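Local coordinates for protein transcriptional regulator AefR (Pseudomonas syringae pv. tomato, PDB 3CDL) that probably binds operator DNA through an N-terminal helix-turn-helix and regulates transcription as a dimeric member of the TetR family, at residues K93-L97 / L163-F168; A17-F22 / R34-A39; L61-W65 / V122-I127; Y76-L82 / A140-R146; Q85-L90 / F134-I138. All coordinates share one frame; numbering follows the deposited sequence.

Contact 1: K93-L97 / L163-F168; sequences KMRNL and LKSFAF
Met94, a selenomethionine, and Leu97 reach from helix 82-97 onto the side of helix 152-167 that carries Leu163 and Ala167. The selenium of Met94 lies against Ala167, SE to CB 3.4 Å, and its terminal methyl rests on the branch point of Leu163, with Met94 CE 3.7 Å from Leu163 CG. Bends at chi2 and chi3 (60° and 69°) fold the Met94 chain round so that this methyl meets both residues. One turn further on, Leu97 sets its CD2 branch 3.7 Å from Ala167 CB, while its CB packs on the Ala167 carbonyl oxygen. The CD2 branch also approaches Leu163 CB, the two leucine side chains crossing at about a right angle. Lys93 adds its CB and CG against the CD2 branch of Leu163, CB to CD2 4.1 Å. The ammonium end of Lys93 passes instead over the methylenes of Lys164, NZ to CD 3.8 Å, and Lys93 NZ and Lys164 NZ are 5.5 Å apart. No hydrogen bond spans the segments, and the contact rests on apolar packing. The small Ala167 brings the backbones nearest here, with CA atoms of Leu97 and Ala167 6.2 Å apart, and the short helical axes are inclined by 28° in nearly the same direction. Within the all-helical, AefR-like C-terminal domain, helix 181-199 covers Met94 and Leu163 through Val187 and Ala191, helix 100-114 packs on Phe168 where helix 152-167 ends, and the neighbouring Phe166 turns to stack on Phe154 of the second subunit.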
# COMPACT_ATOMS: atom_id res chain seq x y z
N LYS B 93 13.53 10.82 2.79
CA LYS B 93 12.61 9.71 2.58
C LYS B 93 12.42 9.33 1.10
O LYS B 93 12.23 8.16 0.80
CB LYS B 93 11.26 9.98 3.23
CG LYS B 93 10.29 8.77 3.30
CD LYS B 93 10.94 7.54 3.95
CE LYS B 93 9.95 6.60 4.64
NZ LYS B 93 8.66 6.29 3.87
N MSE B 94 12.47 10.30 0.18
CA MSE B 94 12.29 10.00 -1.23
C MSE B 94 13.52 9.30 -1.83
O MSE B 94 13.39 8.40 -2.66
CB MSE B 94 11.95 11.26 -2.02
CG MSE B 94 11.80 11.06 -3.53
SE MSE B 94 10.38 9.76 -4.04
CE MSE B 94 8.83 10.81 -3.49
N ARG B 95 14.71 9.70 -1.42
CA ARG B 95 15.93 9.05 -1.89
C ARG B 95 16.00 7.57 -1.43
O ARG B 95 16.56 6.71 -2.13
CB ARG B 95 17.17 9.85 -1.44
CG ARG B 95 17.32 11.25 -2.10
CD ARG B 95 18.67 11.90 -1.74
NE ARG B 95 18.56 12.91 -0.67
CZ ARG B 95 18.48 14.23 -0.87
NH1 ARG B 95 18.52 14.76 -2.09
NH2 ARG B 95 18.36 15.04 0.17
N ASN B 96 15.42 7.28 -0.27
CA ASN B 96 15.40 5.92 0.27
C ASN B 96 14.40 5.03 -0.47
O ASN B 96 14.70 3.88 -0.79
CB ASN B 96 15.13 5.93 1.79
CG ASN B 96 16.24 6.63 2.58
OD1 ASN B 96 17.43 6.31 2.46
ND2 ASN B 96 15.85 7.60 3.39
N LEU B 97 13.23 5.57 -0.76
CA LEU B 97 12.22 4.91 -1.60
C LEU B 97 12.70 4.64 -3.04
O LEU B 97 12.17 3.75 -3.71
CB LEU B 97 10.97 5.78 -1.70
CG LEU B 97 9.81 5.81 -0.71
CD1 LEU B 97 10.18 5.58 0.75
CD2 LEU B 97 9.08 7.15 -0.89
N LEU B 163 3.94 10.60 -0.39
CA LEU B 163 5.15 10.13 -1.11
C LEU B 163 5.05 8.67 -1.54
O LEU B 163 5.32 8.32 -2.68
CB LEU B 163 6.39 10.28 -0.20
CG LEU B 163 7.27 11.55 -0.25
CD1 LEU B 163 6.49 12.82 -0.15
CD2 LEU B 163 8.39 11.52 0.82
N LYS B 164 4.63 7.83 -0.61
CA LYS B 164 4.55 6.39 -0.82
C LYS B 164 3.56 6.06 -1.92
O LYS B 164 3.73 5.09 -2.59
CB LYS B 164 4.16 5.71 0.49
CG LYS B 164 5.32 5.27 1.41
CD LYS B 164 5.07 5.61 2.90
CE LYS B 164 5.14 4.38 3.79
NZ LYS B 164 4.00 3.49 3.44
N SER B 165 2.55 6.89 -2.11
CA SER B 165 1.46 6.58 -3.05
C SER B 165 1.94 6.66 -4.50
O SER B 165 1.30 6.11 -5.40
CB SER B 165 0.25 7.49 -2.81
OG SER B 165 0.58 8.86 -3.05
N PHE B 166 3.08 7.32 -4.68
CA PHE B 166 3.75 7.44 -5.98
C PHE B 166 5.06 6.65 -6.04
O PHE B 166 5.42 6.09 -7.07
CB PHE B 166 4.09 8.92 -6.30
CG PHE B 166 2.88 9.80 -6.43
CD1 PHE B 166 2.05 9.71 -7.56
CD2 PHE B 166 2.54 10.70 -5.41
CE1 PHE B 166 0.93 10.51 -7.69
CE2 PHE B 166 1.42 11.51 -5.52
CZ PHE B 166 0.61 11.42 -6.65
N ALA B 167 5.79 6.65 -4.93
CA ALA B 167 7.15 6.15 -4.94
C ALA B 167 7.32 4.85 -4.15
O ALA B 167 8.45 4.34 -3.99
CB ALA B 167 8.10 7.22 -4.46
N PHE B 168 6.23 4.29 -3.64
CA PHE B 168 6.39 3.03 -2.91
C PHE B 168 5.41 1.96 -3.37
O PHE B 168 5.82 1.03 -4.08
CB PHE B 168 6.37 3.27 -1.41
CG PHE B 168 6.59 2.03 -0.61
CD1 PHE B 168 7.88 1.50 -0.45
CD2 PHE B 168 5.50 1.39 0.01
CE1 PHE B 168 8.09 0.34 0.30
CE2 PHE B 168 5.69 0.25 0.74
CZ PHE B 168 7.00 -0.28 0.90

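Contact 2: A17-F22 / R34-A39; sequences AAIAEF and RIAARA
Ile35 and Ala17, Ala18 and Phe22 form the apolar centre between helices 9-24 and 32-39. The CD1 methyl of Ile35 approaches the far end of the Phe22 ring obliquely, 3.9 Å from CZ, and also reaches Ala18. Ala17 CB sits close to the Ile35 carbonyl and 4.0 Å from Ala39 CB. The bare methyls let the segments meet closely where Ala17 and Ala39 come nearest, although the axes cross at 120°. Leu56 of helix 53-64 touches Ala18, Phe22 and Ile35 and extends this core.

Outward, Arg38 lies along the first helix. Its CG packs on Ala17 CB at 3.4 Å, and one guanidinium face rests on Ala20, whose CB stands 3.2 Å above the centre of the plane. Glu21 crosses the same chain obliquely, its OE1 3.2 Å from Arg38 CD; the ion pair between Glu21 OE1 and Arg38 NH1 is long at 3.7 Å, with carboxylate and guanidinium planes 67° apart. Arg38 NH1 forms its salt bridge with Asp24 OD2. Helix 32-39 belongs to the predicted helix-turn-helix, and helix 9-24 packs against it: the alkyl parts of Arg38 and Glu21 enlarge the apolar core, their mutual attraction is probably weak, and the guanidinium is held chiefly by Asp24.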
# COMPACT_ATOMS: atom_id res chain seq x y z
N ALA B 17 20.70 -13.24 -1.09
CA ALA B 17 20.22 -14.52 -1.56
C ALA B 17 18.84 -14.81 -0.97
O ALA B 17 18.00 -15.43 -1.63
CB ALA B 17 21.20 -15.61 -1.18
N ALA B 18 18.60 -14.37 0.26
CA ALA B 18 17.30 -14.62 0.89
C ALA B 18 16.20 -13.87 0.14
O ALA B 18 15.12 -14.42 -0.10
CB ALA B 18 17.33 -14.23 2.36
N ILE B 19 16.50 -12.64 -0.25
CA ILE B 19 15.57 -11.78 -0.95
C ILE B 19 15.23 -12.40 -2.30
O ILE B 19 14.06 -12.59 -2.65
CB ILE B 19 16.15 -10.36 -1.10
CG1 ILE B 19 16.24 -9.71 0.29
CG2 ILE B 19 15.36 -9.53 -2.11
CD1 ILE B 19 16.72 -8.30 0.27
N ALA B 20 16.29 -12.74 -3.03
CA ALA B 20 16.21 -13.36 -4.35
C ALA B 20 15.42 -14.65 -4.29
O ALA B 20 14.46 -14.81 -5.04
CB ALA B 20 17.60 -13.62 -4.86
N GLU B 21 15.81 -15.55 -3.39
CA GLU B 21 15.12 -16.83 -3.26
C GLU B 21 13.67 -16.68 -2.81
O GLU B 21 12.81 -17.34 -3.38
CB GLU B 21 15.87 -17.80 -2.33
CG GLU B 21 17.12 -18.49 -2.94
CD GLU B 21 16.84 -19.41 -4.14
OE1 GLU B 21 17.77 -19.61 -4.97
OE2 GLU B 21 15.73 -19.96 -4.26
N PHE B 22 13.41 -15.83 -1.81
CA PHE B 22 12.04 -15.61 -1.34
C PHE B 22 11.23 -14.93 -2.45
O PHE B 22 10.00 -15.05 -2.50
CB PHE B 22 11.97 -14.72 -0.09
CG PHE B 22 12.61 -15.30 1.12
CD1 PHE B 22 13.24 -14.47 2.04
CD2 PHE B 22 12.59 -16.67 1.37
CE1 PHE B 22 13.85 -15.00 3.19
CE2 PHE B 22 13.20 -17.20 2.52
CZ PHE B 22 13.84 -16.37 3.42
N ARG B 34 18.71 -23.87 0.40
CA ARG B 34 18.52 -23.28 -0.93
C ARG B 34 19.15 -21.90 -0.94
O ARG B 34 19.88 -21.56 -1.87
CB ARG B 34 17.04 -23.24 -1.32
CG ARG B 34 16.82 -23.32 -2.83
CD ARG B 34 15.78 -24.37 -3.18
NE ARG B 34 14.52 -24.18 -2.44
CZ ARG B 34 13.49 -25.04 -2.44
NH1 ARG B 34 12.40 -24.76 -1.73
NH2 ARG B 34 13.53 -26.18 -3.14
N ILE B 35 18.89 -21.15 0.13
CA ILE B 35 19.56 -19.86 0.40
C ILE B 35 21.09 -20.00 0.32
O ILE B 35 21.75 -19.21 -0.38
CB ILE B 35 19.12 -19.27 1.77
CG1 ILE B 35 17.66 -18.84 1.73
CG2 ILE B 35 20.02 -18.12 2.22
CD1 ILE B 35 17.06 -18.54 3.09
N ALA B 36 21.63 -20.99 1.02
CA ALA B 36 23.09 -21.25 1.09
C ALA B 36 23.70 -21.60 -0.27
O ALA B 36 24.80 -21.15 -0.60
CB ALA B 36 23.38 -22.34 2.11
N ALA B 37 22.96 -22.39 -1.05
CA ALA B 37 23.28 -22.73 -2.43
C ALA B 37 23.51 -21.52 -3.31
O ALA B 37 24.32 -21.58 -4.24
CB ALA B 37 22.19 -23.58 -3.02
N ARG B 38 22.79 -20.43 -3.04
CA ARG B 38 22.90 -19.25 -3.89
C ARG B 38 23.64 -18.09 -3.24
O ARG B 38 24.09 -17.17 -3.93
CB ARG B 38 21.52 -18.82 -4.44
CG ARG B 38 21.00 -17.46 -4.02
CD ARG B 38 19.73 -17.12 -4.78
NE ARG B 38 19.96 -16.27 -5.93
CZ ARG B 38 19.02 -15.90 -6.80
NH1 ARG B 38 17.77 -16.34 -6.66
NH2 ARG B 38 19.32 -15.09 -7.81
N ALA B 39 23.80 -18.12 -1.92
CA ALA B 39 24.75 -17.23 -1.28
C ALA B 39 26.14 -17.71 -1.66
O ALA B 39 27.12 -16.98 -1.48
CB ALA B 39 24.56 -17.24 0.23

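Contact 3: L61-W65 / V122-I127; sequences LQRLW and VWLARI
Trp65 buries the most surface here, meeting Trp123 at one end and Arg126 at the other. Trp65 turns the edge of its five-membered ring toward the face of the Trp123 six-membered ring, a T-shaped pair with centroids 4.6 Å apart and planes at 66°; Trp65 CD1 comes within 3.3 Å of Trp123 CH2. One face of the Trp65 pyrrole carries the Ile127 methyl, with CD1 3.6 Å from the ring centroid, a CH-pi contact. The Trp65 NE1 is buried here without a polar partner in the model.

At the far end of the indole, Arg126 bends at chi2 and chi3 so that Trp65 CH2 lies over one face of the guanidinium, toward its rim, 3.3 Å from Arg126 NE; ring and guanidinium planes are inclined by 38°. Gln62 comes up to the same guanidinium, but no hydrogen bond forms between them. Leu61 approaches Trp123 differently, its CD1 standing over the five-membered ring 4.1 Å from the centroid. Phe174 of the second subunit stacks on Trp123. The arrangement joins helix 53-64, which follows the predicted helix-turn-helix, to helix 117-125, consistent with the junction between DNA-binding and C-terminal domains in TetR-family regulators.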
# COMPACT_ATOMS: atom_id res chain seq x y z
N LEU B 61 12.77 -7.30 8.29
CA LEU B 61 11.76 -6.38 8.80
C LEU B 61 12.43 -5.12 9.36
O LEU B 61 12.18 -4.02 8.87
CB LEU B 61 10.90 -7.08 9.85
CG LEU B 61 9.44 -6.68 10.04
CD1 LEU B 61 8.65 -6.84 8.74
CD2 LEU B 61 8.81 -7.49 11.17
N GLN B 62 13.30 -5.30 10.36
CA GLN B 62 14.06 -4.19 10.96
C GLN B 62 14.58 -3.24 9.89
O GLN B 62 14.45 -2.03 10.03
CB GLN B 62 15.26 -4.70 11.79
CG GLN B 62 14.96 -5.79 12.85
CD GLN B 62 14.11 -5.31 14.03
OE1 GLN B 62 14.63 -5.09 15.14
NE2 GLN B 62 12.81 -5.16 13.80
N ARG B 63 15.13 -3.81 8.82
CA ARG B 63 15.72 -3.08 7.70
C ARG B 63 14.72 -2.28 6.89
O ARG B 63 15.09 -1.30 6.24
CB ARG B 63 16.39 -4.05 6.74
CG ARG B 63 17.75 -4.49 7.14
CD ARG B 63 18.37 -5.26 5.99
NE ARG B 63 19.54 -6.01 6.41
CZ ARG B 63 20.56 -6.32 5.62
NH1 ARG B 63 20.56 -5.91 4.36
NH2 ARG B 63 21.58 -7.01 6.09
N LEU B 64 13.47 -2.72 6.92
CA LEU B 64 12.46 -2.17 6.04
C LEU B 64 11.98 -0.81 6.49
O LEU B 64 12.49 0.21 6.02
CB LEU B 64 11.29 -3.14 5.87
CG LEU B 64 10.35 -2.72 4.74
CD1 LEU B 64 11.14 -2.52 3.46
CD2 LEU B 64 9.27 -3.74 4.55
N TRP B 65 11.01 -0.78 7.39
CA TRP B 65 10.47 0.49 7.87
C TRP B 65 11.48 1.27 8.72
O TRP B 65 11.17 2.34 9.25
CB TRP B 65 9.11 0.30 8.57
CG TRP B 65 8.98 -0.97 9.38
CD1 TRP B 65 8.09 -1.99 9.16
CD2 TRP B 65 9.74 -1.34 10.53
NE1 TRP B 65 8.26 -2.97 10.10
CE2 TRP B 65 9.26 -2.61 10.96
CE3 TRP B 65 10.78 -0.74 11.25
CZ2 TRP B 65 9.79 -3.28 12.06
CZ3 TRP B 65 11.31 -1.40 12.36
CH2 TRP B 65 10.82 -2.66 12.75
N VAL B 122 3.84 -9.99 13.75
CA VAL B 122 5.19 -9.53 14.09
C VAL B 122 5.46 -8.17 13.44
O VAL B 122 6.19 -7.36 13.98
CB VAL B 122 6.32 -10.58 13.80
CG1 VAL B 122 6.14 -11.82 14.69
CG2 VAL B 122 6.35 -10.99 12.37
N TRP B 123 4.84 -7.94 12.29
CA TRP B 123 4.85 -6.64 11.61
C TRP B 123 4.18 -5.60 12.52
O TRP B 123 4.72 -4.53 12.75
CB TRP B 123 4.02 -6.75 10.33
CG TRP B 123 4.51 -5.99 9.15
CD1 TRP B 123 4.97 -6.52 7.99
CD2 TRP B 123 4.55 -4.56 9.00
NE1 TRP B 123 5.31 -5.52 7.11
CE2 TRP B 123 5.07 -4.31 7.70
CE3 TRP B 123 4.21 -3.48 9.82
CZ2 TRP B 123 5.26 -3.01 7.22
CZ3 TRP B 123 4.41 -2.19 9.34
CH2 TRP B 123 4.93 -1.97 8.05
N LEU B 124 3.00 -5.95 13.02
CA LEU B 124 2.16 -5.00 13.72
C LEU B 124 2.51 -4.80 15.19
O LEU B 124 2.14 -3.78 15.76
CB LEU B 124 0.67 -5.33 13.50
CG LEU B 124 -0.16 -6.38 14.25
CD1 LEU B 124 -1.12 -5.69 15.21
CD2 LEU B 124 -0.96 -7.23 13.26
N ALA B 125 3.23 -5.74 15.80
CA ALA B 125 3.79 -5.51 17.14
C ALA B 125 5.05 -4.65 17.04
O ALA B 125 5.38 -3.90 17.97
CB ALA B 125 4.08 -6.84 17.85
N ARG B 126 5.74 -4.75 15.90
CA ARG B 126 6.97 -4.00 15.64
C ARG B 126 6.71 -2.62 15.03
O ARG B 126 7.64 -1.82 14.87
CB ARG B 126 7.92 -4.83 14.76
CG ARG B 126 8.82 -5.81 15.54
CD ARG B 126 10.25 -5.26 15.83
NE ARG B 126 10.34 -3.79 15.82
CZ ARG B 126 11.42 -3.07 16.15
NH1 ARG B 126 12.54 -3.66 16.54
NH2 ARG B 126 11.36 -1.74 16.09
N ILE B 127 5.46 -2.35 14.68
CA ILE B 127 5.07 -1.03 14.17
C ILE B 127 4.30 -0.27 15.25
O ILE B 127 3.49 0.62 14.98
CB ILE B 127 4.35 -1.12 12.76
CG1 ILE B 127 4.70 0.09 11.89
CG2 ILE B 127 2.83 -1.31 12.89
CD1 ILE B 127 6.15 0.08 11.34

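Contact 4: Y76-L82 / A140-R146; sequences YRPLVSL and AAQKDGR
The guanidinium of Arg146 is sandwiched between two leucines: Leu79 CG lies 3.4 Å above the centre of one face, and Leu82 CD2 3.7 Å above the opposite one. Its edge is turned to the loop, where NH1 donates to the Val80 carbonyl, 2.9 Å from NH1 to O, with the oxygen nearly in the guanidinium plane and the N-H pointing almost straight at it (160°). NH2 adds a weak bond to the same oxygen, NH1 a weak one to Pro78 O, and NE a weak one to Tyr76 OH; these bonds, mostly weak, together with the two leucines probably fix the orientation of the group. The Tyr76 ring, in turn, has Ala141 CA over one face, 3.9 Å from its centroid, and the Asp144 carboxylate at its edge. Asp144 and Arg146 follow helix 133-143, which closes in a Schellman motif at Gly145 with its positive phi; Arg146 comes directly after and extends into the loop leading to helix 82-97. The Tyr76 hydroxyl donates to Asp144 OD2, OH to OD2 2.5 Å, a modelled length so short that it is doubtful, the ring and carboxylate planes standing 67° apart. Closer to the backbone, Tyr76 CB packs on Ala140 CB at 3.4 Å. Ser81 caps the start of the next helix through Glu84 N, and Arg77 pairs with Glu88 on that helix.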
# COMPACT_ATOMS: atom_id res chain seq x y z
N TYR B 76 14.32 18.81 14.27
CA TYR B 76 13.63 20.09 14.18
C TYR B 76 14.55 21.20 14.62
O TYR B 76 15.27 21.08 15.62
CB TYR B 76 12.30 20.10 14.96
CG TYR B 76 11.68 21.49 15.14
CD1 TYR B 76 10.96 22.10 14.11
CD2 TYR B 76 11.82 22.20 16.34
CE1 TYR B 76 10.41 23.38 14.26
CE2 TYR B 76 11.25 23.47 16.51
CZ TYR B 76 10.55 24.05 15.46
OH TYR B 76 10.01 25.31 15.62
N ARG B 77 14.52 22.30 13.87
CA ARG B 77 15.46 23.38 14.09
C ARG B 77 14.77 24.66 14.51
O ARG B 77 13.74 25.01 13.95
CB ARG B 77 16.30 23.61 12.84
CG ARG B 77 17.46 22.63 12.69
CD ARG B 77 18.38 23.06 11.56
NE ARG B 77 18.81 21.91 10.77
CZ ARG B 77 18.11 21.38 9.77
NH1 ARG B 77 16.93 21.88 9.43
NH2 ARG B 77 18.60 20.32 9.12
N PRO B 78 15.37 25.36 15.49
CA PRO B 78 14.93 26.59 16.11
C PRO B 78 14.01 27.38 15.20
O PRO B 78 12.80 27.24 15.29
CB PRO B 78 16.26 27.35 16.33
CG PRO B 78 17.40 26.28 16.08
CD PRO B 78 16.68 24.97 16.04
N LEU B 79 14.59 28.21 14.33
CA LEU B 79 13.84 28.84 13.25
C LEU B 79 14.73 29.04 12.02
O LEU B 79 15.27 30.11 11.76
CB LEU B 79 13.14 30.14 13.68
CG LEU B 79 11.73 30.41 13.09
CD1 LEU B 79 10.88 31.32 14.01
CD2 LEU B 79 11.74 30.93 11.63
N VAL B 80 14.92 27.92 11.32
CA VAL B 80 15.02 27.90 9.87
C VAL B 80 13.57 27.60 9.49
O VAL B 80 12.83 27.03 10.30
CB VAL B 80 16.02 26.81 9.38
CG1 VAL B 80 16.03 25.60 10.32
CG2 VAL B 80 15.71 26.37 7.96
N SER B 81 13.16 28.01 8.29
CA SER B 81 11.75 27.86 7.90
C SER B 81 11.36 26.39 7.86
O SER B 81 12.15 25.55 7.41
CB SER B 81 11.46 28.50 6.54
OG SER B 81 12.00 27.74 5.49
N LEU B 82 10.16 26.11 8.35
CA LEU B 82 9.54 24.78 8.26
C LEU B 82 9.68 24.20 6.86
O LEU B 82 10.08 23.06 6.69
CB LEU B 82 8.05 24.85 8.62
CG LEU B 82 7.63 25.23 10.04
CD1 LEU B 82 6.12 25.16 10.15
CD2 LEU B 82 8.29 24.33 11.08
N ALA B 140 7.97 18.11 17.67
CA ALA B 140 8.85 19.24 17.98
C ALA B 140 8.32 20.58 17.42
O ALA B 140 8.25 21.58 18.14
CB ALA B 140 10.26 18.97 17.50
N ALA B 141 7.94 20.56 16.14
CA ALA B 141 7.36 21.73 15.45
C ALA B 141 6.12 22.25 16.17
O ALA B 141 5.91 23.47 16.28
CB ALA B 141 7.05 21.37 14.01
N GLN B 142 5.31 21.31 16.67
CA GLN B 142 4.12 21.63 17.46
C GLN B 142 4.43 22.31 18.80
O GLN B 142 3.78 23.29 19.15
CB GLN B 142 3.25 20.40 17.68
CG GLN B 142 2.22 20.15 16.59
CD GLN B 142 1.57 18.78 16.69
OE1 GLN B 142 1.03 18.29 15.70
NE2 GLN B 142 1.63 18.16 17.86
N LYS B 143 5.41 21.79 19.55
CA LYS B 143 5.80 22.39 20.82
C LYS B 143 6.26 23.84 20.65
O LYS B 143 6.07 24.68 21.53
CB LYS B 143 6.90 21.58 21.53
CG LYS B 143 6.41 20.57 22.57
CD LYS B 143 5.66 21.23 23.74
CE LYS B 143 6.59 21.85 24.77
NZ LYS B 143 7.20 20.83 25.67
N ASP B 144 6.86 24.14 19.49
CA ASP B 144 7.35 25.48 19.22
C ASP B 144 6.24 26.38 18.68
O ASP B 144 6.46 27.56 18.37
CB ASP B 144 8.54 25.42 18.27
CG ASP B 144 9.44 26.64 18.37
OD1 ASP B 144 9.67 27.14 19.49
OD2 ASP B 144 9.91 27.11 17.32
N GLY B 145 5.04 25.81 18.56
CA GLY B 145 3.84 26.53 18.15
C GLY B 145 3.84 26.94 16.69
O GLY B 145 3.28 27.99 16.36
N ARG B 146 4.44 26.11 15.83
CA ARG B 146 4.52 26.39 14.40
C ARG B 146 3.64 25.47 13.58
O ARG B 146 3.37 25.72 12.40
CB ARG B 146 5.96 26.33 13.90
CG ARG B 146 6.72 27.64 14.17
CD ARG B 146 7.64 27.99 13.01
NE ARG B 146 8.97 27.42 13.20
CZ ARG B 146 9.96 27.46 12.31
NH1 ARG B 146 11.14 26.92 12.62
NH2 ARG B 146 9.78 28.04 11.12

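Contact 5: Q85-L90 / F134-I138; sequences QLLELL and FSAWI
Segments 85-90 and 134-138, of helices 82-97 and 133-143, run nearly antiparallel, their short axes at 169° and 11.9 Å apart, a spacing wide enough for Trp137 and Phe134 to fill with their rings. Trp137 extends toward the first helix with CG anti to its own backbone nitrogen (chi1 -172°), which lays the indole across Gln85, Leu86 and Leu89. Leu89 covers one face of it through CD2, which stands 3.9 Å from Trp137 CG and also touches the Phe134 ring. The benzo end of the indole meets Leu86 obliquely, with Trp137 CH2 3.8 Å from Leu86 CB. At the edge of the ring, the indole N-H donates to the amide of Gln85, NE1 to OE1 3.2 Å, and the acceptor lies close to the ring plane. The donor stands above the carbonyl plane, not on a lone pair, so the bond is not ideally directed, and amide and ring planes are 70° apart. The same OE1 also accepts the backbone N-H of Arg77, its stronger partner, which ties this otherwise apolar contact to the loop ahead of the helix. Leu90 CD1 meets the Phe134 ring separately, 3.9 Å from CE1, the two side chains crossing at about a right angle. Beyond them in the all-helical C-terminal domain, Met159 of helix 152-167 touches Leu86 and Phe134, and His160 of that helix stacks on Phe134, while helix 181-199 packs on Leu86 and Leu90 through Phe195 and Val188.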
# COMPACT_ATOMS: atom_id res chain seq x y z
N GLN B 85 13.46 23.08 5.99
CA GLN B 85 13.77 21.85 6.72
C GLN B 85 12.85 20.67 6.36
O GLN B 85 13.32 19.56 6.27
CB GLN B 85 13.82 22.08 8.24
CG GLN B 85 12.56 22.63 8.91
CD GLN B 85 12.82 23.09 10.36
OE1 GLN B 85 13.26 22.31 11.20
NE2 GLN B 85 12.55 24.36 10.64
N LEU B 86 11.56 20.92 6.15
CA LEU B 86 10.66 19.83 5.76
C LEU B 86 10.92 19.36 4.32
O LEU B 86 10.77 18.19 4.01
CB LEU B 86 9.18 20.19 6.00
CG LEU B 86 8.09 19.16 5.65
CD1 LEU B 86 8.38 17.74 6.16
CD2 LEU B 86 6.71 19.62 6.13
N LEU B 87 11.32 20.28 3.45
CA LEU B 87 11.74 19.89 2.10
C LEU B 87 12.82 18.81 2.22
O LEU B 87 12.65 17.73 1.67
CB LEU B 87 12.29 21.09 1.31
CG LEU B 87 11.74 21.35 -0.11
CD1 LEU B 87 12.67 22.30 -0.85
CD2 LEU B 87 11.43 20.09 -0.95
N GLU B 88 13.87 19.13 2.98
CA GLU B 88 14.99 18.24 3.29
C GLU B 88 14.60 16.88 3.87
O GLU B 88 15.23 15.87 3.57
CB GLU B 88 15.87 18.95 4.31
CG GLU B 88 17.30 19.05 3.94
CD GLU B 88 18.05 19.95 4.91
OE1 GLU B 88 18.63 20.97 4.48
OE2 GLU B 88 18.05 19.64 6.13
N LEU B 89 13.58 16.84 4.73
CA LEU B 89 13.11 15.59 5.30
C LEU B 89 12.51 14.74 4.19
O LEU B 89 12.81 13.56 4.04
CB LEU B 89 12.03 15.83 6.37
CG LEU B 89 12.41 16.03 7.85
CD1 LEU B 89 12.71 17.49 8.15
CD2 LEU B 89 11.31 15.52 8.79
N LEU B 90 11.65 15.38 3.41
CA LEU B 90 10.92 14.71 2.35
C LEU B 90 11.89 14.14 1.32
O LEU B 90 11.68 13.04 0.79
CB LEU B 90 9.93 15.68 1.73
CG LEU B 90 8.50 15.75 2.27
CD1 LEU B 90 8.21 14.84 3.46
CD2 LEU B 90 8.04 17.21 2.51
N PHE B 134 9.47 11.48 10.95
CA PHE B 134 8.49 12.51 10.58
C PHE B 134 7.67 12.88 11.81
O PHE B 134 7.42 14.06 12.07
CB PHE B 134 7.58 12.02 9.42
CG PHE B 134 8.29 11.93 8.07
CD1 PHE B 134 7.55 11.75 6.90
CD2 PHE B 134 9.68 12.04 7.95
CE1 PHE B 134 8.17 11.66 5.65
CE2 PHE B 134 10.32 11.96 6.71
CZ PHE B 134 9.57 11.78 5.56
N SER B 135 7.31 11.86 12.58
CA SER B 135 6.62 12.00 13.84
C SER B 135 7.39 12.88 14.82
O SER B 135 6.86 13.85 15.36
CB SER B 135 6.40 10.62 14.43
OG SER B 135 5.31 10.62 15.31
N ALA B 136 8.65 12.54 15.06
CA ALA B 136 9.47 13.24 16.04
C ALA B 136 9.50 14.74 15.75
O ALA B 136 9.37 15.57 16.65
CB ALA B 136 10.88 12.66 16.06
N TRP B 137 9.64 15.07 14.47
CA TRP B 137 9.70 16.44 13.98
C TRP B 137 8.38 17.18 14.19
O TRP B 137 8.37 18.26 14.77
CB TRP B 137 10.06 16.42 12.50
CG TRP B 137 10.36 17.76 11.89
CD1 TRP B 137 11.56 18.44 11.91
CD2 TRP B 137 9.45 18.58 11.16
NE1 TRP B 137 11.44 19.63 11.23
CE2 TRP B 137 10.16 19.74 10.75
CE3 TRP B 137 8.10 18.46 10.80
CZ2 TRP B 137 9.56 20.76 10.02
CZ3 TRP B 137 7.51 19.47 10.06
CH2 TRP B 137 8.24 20.60 9.68
N ILE B 138 7.28 16.58 13.72
CA ILE B 138 5.94 17.17 13.87
C ILE B 138 5.66 17.56 15.32
O ILE B 138 5.20 18.67 15.58
CB ILE B 138 4.81 16.25 13.28
CG1 ILE B 138 4.90 16.19 11.75
CG2 ILE B 138 3.42 16.72 13.68
CD1 ILE B 138 4.42 14.87 11.13

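Contacts 1 and 5 form the buried core of the C-terminal domain and share helix 82-97; they touch directly where Lys93 packs on Phe134. Contact 1 is aliphatic, whereas contact 5 is built on aromatic rings and carries one hydrogen bond. Contact 4 lies on the surface about 10 Å from contact 5, centre to centre, shares helix 133-143 with it, touches it and is the most polar. Contact 3, also at the surface, probably bridges DNA-binding and regulatory regions with a T-shaped tryptophan pair. Contact 2 stands apart at the predicted helix-turn-helix, about 46 Å from contact 4 between centres, its small apolar centre fringed by charges.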